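Local coordinates for protein Abbfa_003403 (PDB 4ZXH) that probably assembles a peptide product as a nonribosomal peptide synthetase with condensation, adenylation, phosphopantetheine-carrying and thioesterase domains, at residues A[520-523]-A[524-528]; A[1143-1146]-A[1147-1151]; A[1207-1210]-A[1211-1214]; A[1025-1028]-A[1029-1032]; A[109-112]-A[113-117]. All coordinates share one frame; numbering follows the deposited sequence.

Interaction 1 (A[520-523]-A[524-528]); sequences AEYL and RAHGI
Ala520 O and Arg524 N are joined by a backbone hydrogen bond of 3.0 Å in the last turns of helix 509-525. Ala525 N bonds in the same way to Glu521 O. After these two bonds the regular pattern breaks. Leu523 O accepts from both His526 N and Ile528 N, at 2.9 Å for Ile528 N. The two donors come from opposite faces of its carbonyl plane. Glu521 and Arg524 lie side by side and point the same way. Arg524 grips the carboxylate side-on with two nitrogens: NE meets OE1 of Glu521 at 3.1 Å, and NH2 meets OE2 at 2.9 Å. The two planes are only 23° apart. Bends at chi2 of Glu521 (57°) and chi3 of Arg524 (63°) bring the flat ends together. The edge of the His526 ring faces the Tyr522 ring in an offset edge-to-face pair, with centroids 4.5 Å apart. His526 ND1 also points at Tyr522 O, but the modelled length is too short to be trusted. On the buried side Leu523 CB packs on Ile528 CG1 at 3.8 Å, and Leu523 also touches Ile551 and Leu599. Gly527 has positive phi and is the C-prime residue; its N bonds back to Arg524 O at 3.2 Å. Together with the Ile528 N to Leu523 O bond, this is a Schellman motif, which ends a helix of the adenylation domain.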
# COMPACT_ATOMS: atom_id res chain seq x y z
N ALA A 520 -55.40 -22.19 4.16
CA ALA A 520 -55.42 -22.54 5.57
C ALA A 520 -56.32 -23.75 5.76
O ALA A 520 -55.97 -24.71 6.45
CB ALA A 520 -55.89 -21.37 6.40
N GLU A 521 -57.49 -23.71 5.13
CA GLU A 521 -58.46 -24.79 5.28
C GLU A 521 -57.99 -26.07 4.60
O GLU A 521 -58.20 -27.15 5.13
CB GLU A 521 -59.82 -24.35 4.74
CG GLU A 521 -60.92 -25.40 4.85
CD GLU A 521 -61.17 -25.91 6.28
OE1 GLU A 521 -60.77 -25.24 7.26
OE2 GLU A 521 -61.79 -26.99 6.41
N TYR A 522 -57.35 -25.96 3.45
CA TYR A 522 -56.77 -27.13 2.81
C TYR A 522 -55.80 -27.85 3.75
O TYR A 522 -55.84 -29.08 3.89
CB TYR A 522 -56.07 -26.73 1.52
CG TYR A 522 -55.69 -27.87 0.59
CD1 TYR A 522 -56.65 -28.73 0.10
CD2 TYR A 522 -54.38 -28.04 0.15
CE1 TYR A 522 -56.33 -29.75 -0.77
CE2 TYR A 522 -54.04 -29.07 -0.72
CZ TYR A 522 -55.03 -29.92 -1.18
OH TYR A 522 -54.73 -30.94 -2.05
N LEU A 523 -54.95 -27.07 4.42
CA LEU A 523 -53.95 -27.64 5.32
C LEU A 523 -54.60 -28.26 6.56
O LEU A 523 -54.27 -29.38 6.96
CB LEU A 523 -52.93 -26.57 5.71
CG LEU A 523 -52.00 -26.03 4.61
CD1 LEU A 523 -51.21 -24.79 5.07
CD2 LEU A 523 -51.04 -27.12 4.16
N ARG A 524 -55.53 -27.55 7.18
CA ARG A 524 -56.22 -28.07 8.35
C ARG A 524 -56.93 -29.38 7.98
O ARG A 524 -56.88 -30.37 8.72
CB ARG A 524 -57.22 -27.05 8.89
CG ARG A 524 -57.80 -27.42 10.26
CD ARG A 524 -59.13 -26.76 10.49
NE ARG A 524 -60.09 -27.23 9.50
CZ ARG A 524 -60.90 -28.27 9.70
NH1 ARG A 524 -60.88 -28.92 10.85
NH2 ARG A 524 -61.74 -28.64 8.74
N ALA A 525 -57.58 -29.36 6.82
CA ALA A 525 -58.43 -30.47 6.41
C ALA A 525 -57.61 -31.71 6.09
O ALA A 525 -58.15 -32.81 5.98
CB ALA A 525 -59.28 -30.07 5.22
N HIS A 526 -56.30 -31.53 5.94
CA HIS A 526 -55.41 -32.64 5.64
C HIS A 526 -54.32 -32.82 6.67
O HIS A 526 -53.24 -33.31 6.36
CB HIS A 526 -54.81 -32.45 4.26
CG HIS A 526 -55.85 -32.39 3.19
ND1 HIS A 526 -56.41 -31.21 2.77
CD2 HIS A 526 -56.51 -33.38 2.54
CE1 HIS A 526 -57.35 -31.47 1.87
NE2 HIS A 526 -57.42 -32.77 1.72
N GLY A 527 -54.61 -32.42 7.91
CA GLY A 527 -53.84 -32.89 9.05
C GLY A 527 -52.93 -31.87 9.69
O GLY A 527 -52.31 -32.18 10.70
N ILE A 528 -52.85 -30.67 9.13
CA ILE A 528 -51.97 -29.63 9.69
C ILE A 528 -52.56 -28.95 10.90
O ILE A 528 -53.63 -28.34 10.85
CB ILE A 528 -51.62 -28.56 8.65
CG1 ILE A 528 -50.89 -29.19 7.47
CG2 ILE A 528 -50.73 -27.51 9.28
CD1 ILE A 528 -49.76 -30.07 7.91

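Interaction 2 (A[1143-1146]-A[1147-1151]); sequences AYEI and SRQLR
Glu1145 and Arg1148 lie side by side and point the same way, one turn apart on helix 1138-1152. Their carboxylate and guanidinium planes are turned 40° from each other. Arg1148 NE reaches OE1 of Glu1145 at 3.0 Å, with that oxygen in the guanidinium plane. Arg1148 NH2 meets the syn lone pair of Glu1145 OE2 at 3.1 Å. Gln1149 comes to the same OE2 from the other side. Gln1149 NE2 meets the anti lone pair of Glu1145 OE2 at 3.2 Å, and its amide plane stands at 76° to the carboxylate. Tyr1253 OH bonds to OE1, so at least four bonds hold this buried carboxylate. Gln1149 OE1 bonds to Thr1116 OG1 and its NE2 to the backbone O of Glu1112, both on helix 1111-1125. The helix is the crossover of a beta-alpha-beta unit in the alpha/beta-hydrolase fold of the thioesterase domain, and it follows the probable nucleophile elbow. Ser1147 lies toward the sheet, against Val1157, Ile1160 and Leu1133. Its OG sits beside the backbone N (chi1 -54°) and donates to Ala1143 O at 2.7 Å. Ser1147 N also bonds to Ala1143 O, from the opposite face of the carbonyl. Ile1146 and Leu1150 run alongside each other, with CG2 of Ile1146 and CD1 of Leu1150 3.9 Å apart.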
# COMPACT_ATOMS: atom_id res chain seq x y z
N ALA A 1143 37.56 -2.93 -35.16
CA ALA A 1143 38.83 -2.88 -34.42
C ALA A 1143 40.04 -2.84 -35.33
O ALA A 1143 41.01 -2.12 -35.07
CB ALA A 1143 38.95 -4.06 -33.49
N TYR A 1144 39.98 -3.63 -36.40
CA TYR A 1144 41.07 -3.68 -37.37
C TYR A 1144 41.25 -2.32 -38.00
O TYR A 1144 42.37 -1.79 -38.04
CB TYR A 1144 40.78 -4.74 -38.43
CG TYR A 1144 41.93 -5.08 -39.36
CD1 TYR A 1144 43.04 -5.79 -38.90
CD2 TYR A 1144 41.89 -4.74 -40.70
CE1 TYR A 1144 44.08 -6.12 -39.75
CE2 TYR A 1144 42.92 -5.08 -41.56
CZ TYR A 1144 44.02 -5.76 -41.08
OH TYR A 1144 45.05 -6.09 -41.94
N GLU A 1145 40.15 -1.72 -38.46
CA GLU A 1145 40.24 -0.42 -39.13
C GLU A 1145 40.62 0.70 -38.15
O GLU A 1145 41.33 1.65 -38.51
CB GLU A 1145 38.92 -0.07 -39.84
CG GLU A 1145 38.87 1.35 -40.41
CD GLU A 1145 39.92 1.61 -41.50
OE1 GLU A 1145 40.43 0.63 -42.10
OE2 GLU A 1145 40.23 2.79 -41.75
N ILE A 1146 40.17 0.59 -36.90
CA ILE A 1146 40.57 1.55 -35.89
C ILE A 1146 42.07 1.43 -35.64
O ILE A 1146 42.76 2.45 -35.53
CB ILE A 1146 39.80 1.37 -34.60
CG1 ILE A 1146 38.40 1.95 -34.78
CG2 ILE A 1146 40.47 2.10 -33.47
CD1 ILE A 1146 37.56 1.86 -33.55
N SER A 1147 42.58 0.21 -35.59
CA SER A 1147 44.03 0.01 -35.47
C SER A 1147 44.77 0.64 -36.62
O SER A 1147 45.78 1.31 -36.42
CB SER A 1147 44.38 -1.47 -35.41
OG SER A 1147 43.65 -2.12 -34.40
N ARG A 1148 44.28 0.41 -37.84
CA ARG A 1148 44.91 0.91 -39.05
C ARG A 1148 45.06 2.42 -39.00
O ARG A 1148 46.06 2.96 -39.48
CB ARG A 1148 44.11 0.50 -40.31
CG ARG A 1148 44.91 0.60 -41.62
CD ARG A 1148 44.06 0.45 -42.88
NE ARG A 1148 43.11 1.56 -43.05
CZ ARG A 1148 43.45 2.78 -43.46
NH1 ARG A 1148 44.71 3.06 -43.77
NH2 ARG A 1148 42.52 3.73 -43.57
N GLN A 1149 44.08 3.10 -38.41
CA GLN A 1149 44.11 4.56 -38.32
C GLN A 1149 44.99 5.06 -37.18
O GLN A 1149 45.68 6.07 -37.34
CB GLN A 1149 42.69 5.11 -38.16
CG GLN A 1149 41.78 4.87 -39.35
CD GLN A 1149 40.54 5.76 -39.34
OE1 GLN A 1149 40.49 6.75 -38.61
NE2 GLN A 1149 39.55 5.42 -40.15
N LEU A 1150 44.97 4.38 -36.04
CA LEU A 1150 45.79 4.76 -34.89
C LEU A 1150 47.29 4.74 -35.24
O LEU A 1150 48.04 5.61 -34.80
CB LEU A 1150 45.51 3.87 -33.68
CG LEU A 1150 44.12 3.97 -33.01
CD1 LEU A 1150 43.93 2.91 -31.91
CD2 LEU A 1150 43.83 5.36 -32.46
N ARG A 1151 47.71 3.75 -36.03
CA ARG A 1151 49.05 3.76 -36.64
C ARG A 1151 49.33 5.06 -37.40
O ARG A 1151 50.36 5.71 -37.21
CB ARG A 1151 49.21 2.58 -37.59
CG ARG A 1151 49.46 1.25 -36.92
CD ARG A 1151 50.93 1.05 -36.56
NE ARG A 1151 51.15 -0.26 -35.97
CZ ARG A 1151 51.21 -1.41 -36.65
NH1 ARG A 1151 51.06 -1.41 -37.97
NH2 ARG A 1151 51.41 -2.55 -36.00

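Interaction 3 (A[1207-1210]-A[1211-1214]); sequences ELSP and DQMF
Gln1212 reaches back over the start of helix 1210-1223 to Ser1209 and Leu1208. Its CB packs on Leu1208 CB at 3.7 Å, and the two side chains cross at about a right angle. Gln1212 CG passes Ser1209 OG at 3.5 Å. It leaves CB beside the backbone N (chi1 -70°), and the chain then runs extended (chi2 171°), which carries the amide back past the helix start. Gln1212 CD lies 3.8 Å from Ser1209 OG and the same distance from Ser1209 N. Gln1212 OE1 accepts a nearly straight hydrogen bond of 2.8 Å from Ser1209 N. Gln1212 OE1 also lies 3.5 Å from Leu1208 CA. Ser1209 answers with its own side chain: OG accepts from Gln1212 N at 3.1 Å. These reciprocal bonds form a capping box, with Ser1209 as the N-cap. Met1213 N then bonds to Ser1209 O at 3.0 Å and begins the helical ladder. Further along, Pro1210 O lies over one face of the Phe1214 ring. Met1213 and Phe1214 pack against helix 1179-1191 of the thioesterase domain. The side-chain partners in the box are a hydroxyl and an amide. This end of the helix is therefore capped by neutral groups, and the N-H groups of Ser1209 and Gln1212 are both satisfied.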
# COMPACT_ATOMS: atom_id res chain seq x y z
N GLU A 1207 4.82 -11.84 -49.11
CA GLU A 1207 3.37 -11.81 -49.31
C GLU A 1207 2.74 -10.55 -48.71
O GLU A 1207 1.57 -10.26 -48.95
CB GLU A 1207 2.70 -13.05 -48.69
CG GLU A 1207 3.32 -14.41 -49.03
CD GLU A 1207 3.34 -14.73 -50.52
OE1 GLU A 1207 2.38 -14.35 -51.24
OE2 GLU A 1207 4.32 -15.38 -50.96
N LEU A 1208 3.51 -9.81 -47.91
CA LEU A 1208 3.01 -8.62 -47.23
C LEU A 1208 3.52 -7.31 -47.85
O LEU A 1208 4.49 -7.31 -48.63
CB LEU A 1208 3.39 -8.66 -45.74
CG LEU A 1208 2.97 -9.89 -44.94
CD1 LEU A 1208 3.56 -9.88 -43.51
CD2 LEU A 1208 1.46 -9.99 -44.91
N SER A 1209 2.87 -6.21 -47.50
CA SER A 1209 3.38 -4.87 -47.81
C SER A 1209 4.64 -4.59 -46.98
O SER A 1209 4.89 -5.27 -45.98
CB SER A 1209 2.33 -3.81 -47.53
OG SER A 1209 2.45 -3.35 -46.19
N PRO A 1210 5.43 -3.58 -47.37
CA PRO A 1210 6.61 -3.28 -46.54
C PRO A 1210 6.24 -2.91 -45.09
O PRO A 1210 6.92 -3.34 -44.17
CB PRO A 1210 7.27 -2.10 -47.26
CG PRO A 1210 6.85 -2.26 -48.68
CD PRO A 1210 5.45 -2.82 -48.64
N ASP A 1211 5.17 -2.15 -44.90
CA ASP A 1211 4.79 -1.76 -43.55
C ASP A 1211 4.36 -2.98 -42.73
O ASP A 1211 4.82 -3.17 -41.60
CB ASP A 1211 3.70 -0.69 -43.57
CG ASP A 1211 4.24 0.70 -43.95
OD1 ASP A 1211 5.44 0.97 -43.73
OD2 ASP A 1211 3.45 1.51 -44.48
N GLN A 1212 3.51 -3.82 -43.30
CA GLN A 1212 3.13 -5.08 -42.66
C GLN A 1212 4.33 -5.94 -42.23
O GLN A 1212 4.33 -6.52 -41.14
CB GLN A 1212 2.25 -5.89 -43.59
CG GLN A 1212 0.87 -5.28 -43.78
CD GLN A 1212 0.08 -5.96 -44.88
OE1 GLN A 1212 0.65 -6.45 -45.86
NE2 GLN A 1212 -1.23 -6.03 -44.70
N MET A 1213 5.32 -6.04 -43.12
CA MET A 1213 6.59 -6.69 -42.81
C MET A 1213 7.19 -6.19 -41.48
O MET A 1213 7.52 -6.99 -40.61
CB MET A 1213 7.60 -6.48 -43.97
CG MET A 1213 7.60 -7.54 -45.10
SD MET A 1213 8.37 -7.11 -46.71
CE MET A 1213 10.07 -6.82 -46.29
N PHE A 1214 7.33 -4.88 -41.31
CA PHE A 1214 7.99 -4.35 -40.12
C PHE A 1214 7.13 -4.56 -38.89
O PHE A 1214 7.65 -4.75 -37.79
CB PHE A 1214 8.30 -2.87 -40.25
CG PHE A 1214 9.31 -2.55 -41.30
CD1 PHE A 1214 9.99 -3.55 -41.95
CD2 PHE A 1214 9.60 -1.24 -41.62
CE1 PHE A 1214 10.92 -3.25 -42.93
CE2 PHE A 1214 10.53 -0.94 -42.58
CZ PHE A 1214 11.20 -1.95 -43.24

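Interaction 4 (A[1025-1028]-A[1029-1032]); sequences ELSV and ALLA
An N-cap at Ser1027 opens helix 1028-1033, a short helix of the carrier domain's helical bundle. Ser1027 OG accepts from Leu1030 N at 3.3 Å, with an angle of 148° at the hydrogen. The hydroxyl takes the crowded position between the backbone N and the carbonyl carbon (chi1 41°). That turns it toward the N-H of Leu1030. Ser1027 O receives Leu1031 N at 3.2 Å, and Val1028 O receives Ala1032 N at 2.8 Å. The serine thus starts the helix with both its side chain and its carbonyl. Val1028 and Leu1031 are the buried residues here. Leu1031 packs on Ala1011 and Leu1014 of helix 1008-1022, and Val1028 meets Val1012 of the same helix. Val1028 also touches Arg31 and Leu32 of helix 21-32 in the condensation domain. This places the short helix at a domain interface, consistent with a carrier domain docked at the condensation domain. The side chain of Ala1032 is about 8 Å from the bound 4'-phosphopantetheine. Leu1030 folds back over the capping serine. Its CG sits beside the hydroxyl, and its CD1 lies 3.6 Å from Ser1027 OG and 4.0 Å from Ser1027 N.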
# COMPACT_ATOMS: atom_id res chain seq x y z
N GLU A 1025 17.21 14.52 -15.29
CA GLU A 1025 17.03 14.49 -13.85
C GLU A 1025 16.11 13.33 -13.46
O GLU A 1025 14.98 13.22 -13.95
CB GLU A 1025 16.48 15.83 -13.35
N LEU A 1026 16.63 12.44 -12.61
CA LEU A 1026 15.84 11.39 -11.98
C LEU A 1026 15.88 11.60 -10.47
O LEU A 1026 16.80 12.24 -9.96
CB LEU A 1026 16.39 10.01 -12.30
CG LEU A 1026 16.77 9.81 -13.75
CD1 LEU A 1026 17.31 8.39 -13.92
CD2 LEU A 1026 15.57 10.09 -14.65
N SER A 1027 14.92 11.04 -9.76
CA SER A 1027 14.88 11.20 -8.32
C SER A 1027 15.04 9.86 -7.63
O SER A 1027 14.81 8.83 -8.25
CB SER A 1027 13.58 11.88 -7.88
OG SER A 1027 12.47 11.38 -8.60
N VAL A 1028 15.44 9.87 -6.36
CA VAL A 1028 15.45 8.63 -5.59
C VAL A 1028 14.00 8.17 -5.42
O VAL A 1028 13.73 6.97 -5.25
CB VAL A 1028 16.15 8.79 -4.22
CG1 VAL A 1028 17.66 8.86 -4.40
CG2 VAL A 1028 15.69 10.04 -3.53
N ALA A 1029 13.07 9.12 -5.52
CA ALA A 1029 11.66 8.79 -5.45
C ALA A 1029 11.26 7.91 -6.63
O ALA A 1029 10.53 6.93 -6.46
CB ALA A 1029 10.81 10.04 -5.40
N LEU A 1030 11.75 8.25 -7.82
CA LEU A 1030 11.51 7.45 -9.02
C LEU A 1030 12.12 6.07 -8.90
O LEU A 1030 11.52 5.08 -9.32
CB LEU A 1030 12.05 8.14 -10.27
CG LEU A 1030 11.10 9.23 -10.76
CD1 LEU A 1030 11.70 10.12 -11.87
CD2 LEU A 1030 9.82 8.57 -11.23
N LEU A 1031 13.31 5.98 -8.30
CA LEU A 1031 13.94 4.68 -8.12
C LEU A 1031 13.22 3.82 -7.08
O LEU A 1031 13.15 2.60 -7.19
CB LEU A 1031 15.41 4.83 -7.73
CG LEU A 1031 16.11 3.52 -7.40
CD1 LEU A 1031 16.11 2.62 -8.60
CD2 LEU A 1031 17.53 3.80 -6.96
N ALA A 1032 12.68 4.47 -6.06
CA ALA A 1032 12.00 3.73 -5.00
C ALA A 1032 10.75 3.08 -5.48
O ALA A 1032 10.29 2.05 -4.98
CB ALA A 1032 11.69 4.64 -3.86

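Interaction 5 (A[109-112]-A[113-117]); sequences QLVE and QDTKQ
Asp114 N bonds to Leu110 O at 2.7 Å, and Gln113 N bonds to Gln109 O at 2.8 Å. These are regular helical bonds in the last turns of helix 104-115, the crossover of a beta-alpha-beta unit between strands 94-98 and 127-135 of the condensation domain. Thr115 N continues the series to Val111 O at 3.0 Å. The hydroxyl of Thr115 is turned back to the preceding turn, between its own backbone N and carbonyl carbon (chi1 65°). OG1 of Thr115 lies 3.0 Å from Val111 O and 3.2 Å from Glu112 O, and its single proton may go to either. Lys116 N makes a weak bond to Glu112 O as the helix ends. The charged groups find their partners outside this turn. Glu112 OE2 accepts from Arg395 N, Asp114 OD2 is bonded to Tyr132 OH, and Lys116 NZ pairs with Glu398. Leu110 bends over toward Asp114, its CD1 3.8 Å from Asp114 OD1. The Leu110 side chain also touches Tyr132 of strand 127-135. Val111 and Thr115 face the sheet, and both touch Ala142 of strand 138-146. Their side chains cross obliquely, with Val111 CG1 and Thr115 CG2 4.0 Å apart.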
# COMPACT_ATOMS: atom_id res chain seq x y z
N GLN A 109 -1.44 30.28 13.05
CA GLN A 109 -1.57 29.43 11.87
C GLN A 109 -0.58 29.89 10.81
O GLN A 109 0.11 29.07 10.19
CB GLN A 109 -3.00 29.42 11.33
CG GLN A 109 -3.14 28.42 10.16
CD GLN A 109 -4.56 28.21 9.64
OE1 GLN A 109 -5.55 28.67 10.23
NE2 GLN A 109 -4.66 27.51 8.51
N LEU A 110 -0.49 31.20 10.63
CA LEU A 110 0.45 31.79 9.68
C LEU A 110 1.88 31.31 9.91
O LEU A 110 2.55 30.82 8.98
CB LEU A 110 0.39 33.31 9.75
CG LEU A 110 1.31 34.06 8.79
CD1 LEU A 110 1.05 33.60 7.35
CD2 LEU A 110 1.15 35.57 8.93
N VAL A 111 2.35 31.47 11.14
CA VAL A 111 3.69 31.05 11.52
C VAL A 111 3.87 29.54 11.34
O VAL A 111 4.92 29.09 10.90
CB VAL A 111 4.00 31.47 13.01
CG1 VAL A 111 5.35 30.91 13.49
CG2 VAL A 111 3.97 33.01 13.18
N GLU A 112 2.85 28.75 11.65
CA GLU A 112 2.96 27.32 11.38
C GLU A 112 3.14 27.08 9.88
O GLU A 112 4.07 26.40 9.48
CB GLU A 112 1.76 26.56 11.95
CG GLU A 112 1.86 26.34 13.48
CD GLU A 112 0.52 26.08 14.18
OE1 GLU A 112 -0.53 26.07 13.50
OE2 GLU A 112 0.52 25.90 15.43
N GLN A 113 2.29 27.68 9.04
CA GLN A 113 2.42 27.44 7.60
C GLN A 113 3.74 28.01 7.06
O GLN A 113 4.38 27.36 6.24
CB GLN A 113 1.22 28.00 6.84
CG GLN A 113 0.66 27.05 5.76
CD GLN A 113 0.12 25.71 6.30
OE1 GLN A 113 0.14 25.43 7.51
NE2 GLN A 113 -0.37 24.88 5.38
N ASP A 114 4.18 29.17 7.53
CA ASP A 114 5.45 29.73 7.06
C ASP A 114 6.67 28.86 7.39
O ASP A 114 7.53 28.64 6.54
CB ASP A 114 5.67 31.12 7.65
CG ASP A 114 4.93 32.20 6.89
OD1 ASP A 114 4.13 31.83 6.00
OD2 ASP A 114 5.16 33.40 7.17
N THR A 115 6.74 28.37 8.63
CA THR A 115 7.87 27.56 9.07
C THR A 115 7.89 26.16 8.45
O THR A 115 8.91 25.50 8.50
CB THR A 115 7.91 27.43 10.62
OG1 THR A 115 6.77 26.70 11.08
CG2 THR A 115 7.96 28.80 11.29
N LYS A 116 6.78 25.71 7.89
CA LYS A 116 6.74 24.41 7.19
C LYS A 116 7.19 24.47 5.73
O LYS A 116 7.15 23.45 5.02
CB LYS A 116 5.32 23.82 7.25
CG LYS A 116 5.12 22.95 8.45
CD LYS A 116 3.66 22.74 8.82
CE LYS A 116 3.63 22.27 10.28
NZ LYS A 116 2.25 22.00 10.78
N GLN A 117 7.60 25.63 5.25
CA GLN A 117 8.11 25.71 3.89
C GLN A 117 9.36 24.86 3.89
O GLN A 117 10.13 24.85 4.86
CB GLN A 117 8.38 27.16 3.46
CG GLN A 117 7.10 27.94 3.19
CD GLN A 117 7.19 29.46 3.47
OE1 GLN A 117 8.18 29.98 4.00
NE2 GLN A 117 6.12 30.17 3.14

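All five contacts are local, but they mark different parts of helices in four domains. Interaction 2 is the most buried: its charged group is held by several partners inside the thioesterase fold. Interaction 3, in the same domain, is a surface helix start about 40 Å away between centres. Interactions 3 and 4 both begin helices with a capping serine, but only interaction 3 has the reciprocal side-chain bond. Interactions 1 and 5 each include a helix end. The first uses a glycine turn and a partly exposed salt bridge; the second sends its charges to outside partners. Interactions 4 and 5 lie closest, about 17 Å between nearest atoms.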